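Local coordinates for protein type IV pilin structural subunit (Pseudomonas aeruginosa, PDB 3JYZ) that probably assembles into type IV pili, serving as the repeating structural subunit of these filaments on the bacterial surface, at residues 33-36 with 37-40. Numbering follows the deposited sequence.
Sequences TADL and TRAT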
ATOM      1  N   THR A  33     -10.432   7.640  14.289  1.00 14.52           N
ATOM      2  CA  THR A  33     -10.869   7.919  12.931  1.00 13.46           C
ATOM      3  C   THR A  33     -10.462   9.328  12.522  1.00 12.66           C
ATOM      4  O   THR A  33     -10.031   9.552  11.389  1.00 12.40           O
ATOM      5  CB  THR A  33     -12.389   7.755  12.779  1.00 12.87           C
ATOM      6  OG1 THR A  33     -12.725   6.371  12.946  1.00 13.86           O
ATOM      7  CG2 THR A  33     -12.849   8.207  11.396  1.00 12.97           C
ATOM      8  N   ALA A  34     -10.583  10.273  13.448  1.00 13.76           N
ATOM      9  CA  ALA A  34     -10.173  11.650  13.188  1.00 14.87           C
ATOM     10  C   ALA A  34      -8.695  11.754  12.820  1.00 14.37           C
ATOM     11  O   ALA A  34      -8.333  12.506  11.915  1.00 13.81           O
ATOM     12  CB  ALA A  34     -10.484  12.538  14.396  1.00 15.89           C
ATOM     13  N   ASP A  35      -7.850  11.002  13.524  1.00 14.53           N
ATOM     14  CA  ASP A  35      -6.412  11.002  13.259  1.00 15.17           C
ATOM     15  C   ASP A  35      -6.104  10.362  11.906  1.00 14.20           C
ATOM     16  O   ASP A  35      -5.254  10.847  11.160  1.00 12.76           O
ATOM     17  CB  ASP A  35      -5.649  10.251  14.348  1.00 17.71           C
ATOM     18  CG  ASP A  35      -5.511  11.047  15.633  1.00 21.54           C
ATOM     19  OD1 ASP A  35      -5.982  12.200  15.693  1.00 22.28           O
ATOM     20  OD2 ASP A  35      -4.916  10.508  16.591  1.00 24.53           O
ATOM     21  N   LEU A  36      -6.777   9.254  11.609  1.00 13.16           N
ATOM     22  CA  LEU A  36      -6.581   8.573  10.332  1.00 11.15           C
ATOM     23  C   LEU A  36      -6.994   9.483   9.174  1.00 11.42           C
ATOM     24  O   LEU A  36      -6.387   9.477   8.099  1.00 11.01           O
ATOM     25  CB  LEU A  36      -7.378   7.270  10.304  1.00 10.77           C
ATOM     26  CG  LEU A  36      -7.327   6.450   9.012  1.00 10.39           C
ATOM     27  CD1 LEU A  36      -5.891   6.198   8.533  1.00 10.51           C
ATOM     28  CD2 LEU A  36      -8.073   5.132   9.223  1.00 11.47           C
ATOM     29  N   THR A  37      -8.038  10.265   9.403  1.00 12.20           N
ATOM     30  CA  THR A  37      -8.530  11.194   8.397  1.00 11.91           C
ATOM     31  C   THR A  37      -7.519  12.305   8.178  1.00 13.01           C
ATOM     32  O   THR A  37      -7.207  12.661   7.040  1.00 12.38           O
ATOM     33  CB  THR A  37      -9.872  11.763   8.847  1.00 11.92           C
ATOM     34  OG1 THR A  37     -10.817  10.688   8.916  1.00 12.34           O
ATOM     35  CG2 THR A  37     -10.383  12.816   7.871  1.00 11.99           C
ATOM     36  N   ARG A  38      -6.986  12.838   9.273  1.00 13.69           N
ATOM     37  CA  ARG A  38      -5.973  13.883   9.200  1.00 14.98           C
ATOM     38  C   ARG A  38      -4.701  13.374   8.526  1.00 13.68           C
ATOM     39  O   ARG A  38      -4.096  14.075   7.714  1.00 13.18           O
ATOM     40  CB  ARG A  38      -5.650  14.415  10.597  1.00 18.48           C
ATOM     41  CG  ARG A  38      -4.643  15.554  10.610  1.00 23.12           C
ATOM     42  CD  ARG A  38      -4.810  16.424  11.846  1.00 27.07           C
ATOM     43  NE  ARG A  38      -4.508  15.693  13.073  1.00 31.03           N
ATOM     44  CZ  ARG A  38      -5.430  15.201  13.895  1.00 33.59           C
ATOM     45  NH1 ARG A  38      -6.717  15.360  13.622  1.00 33.87           N
ATOM     46  NH2 ARG A  38      -5.063  14.549  14.991  1.00 34.96           N
ATOM     47  N   ALA A  39      -4.301  12.152   8.866  1.00 12.45           N
ATOM     48  CA  ALA A  39      -3.100  11.552   8.293  1.00 11.96           C
ATOM     49  C   ALA A  39      -3.257  11.379   6.781  1.00 10.98           C
ATOM     50  O   ALA A  39      -2.329  11.640   6.020  1.00 10.32           O
ATOM     51  CB  ALA A  39      -2.809  10.213   8.967  1.00 12.27           C
ATOM     52  N   THR A  40      -4.437  10.941   6.357  1.00 10.18           N
ATOM     53  CA  THR A  40      -4.748  10.829   4.937  1.00  9.61           C
ATOM     54  C   THR A  40      -4.563  12.174   4.231  1.00  9.90           C
ATOM     55  O   THR A  40      -3.930  12.256   3.178  1.00  9.86           O
ATOM     56  CB  THR A  40      -6.186  10.319   4.743  1.00  9.43           C
ATOM     57  OG1 THR A  40      -6.294   9.007   5.318  1.00  9.44           O
ATOM     58  CG2 THR A  40      -6.567  10.262   3.263  1.00  8.80           C
TER
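Two successive turns at the start of the alpha-helix 33-49 are joined by the regular i to i+4 ladder, in which the amides of Thr37, Arg38, Ala39 and Thr40 donate to the carbonyls of Thr33, Ala34, Asp35 and Leu36. On this frame the helix shows how threonine can double a backbone bond. Thr37 OG1 lies anti to its own carbonyl carbon (chi1 -64°), which swings the hydroxyl back over the preceding turn to donate to Thr33 O at 2.8 Å. Thr33 O also accepts from Thr37 N at 2.9 Å, the two donors arriving from opposite faces of the carbonyl plane. Three residues on, the pattern repeats: Thr40 OG1 and Thr40 N grip Leu36 O from its two faces. Both residues are buried: Thr40 and Leu36 pack on Met62 of strand 57-62, and Leu36 also meets Leu103 of helix 103-109, so the intrahelical bond satisfies a hydroxyl within the packed face. The more open side carries an i to i+3 salt bridge. Bent at chi3, the Arg38 chain turns back toward the N-terminal end of the helix and lays one guanidinium face over Asp35 CA. The carboxylate and guanidinium planes stand 81° apart, and Arg38 NH2 approaches Asp35 OD1 to 2.6 Å, a short separation whose hydrogen bond is nevertheless weak, its N-H...O angle being 118°.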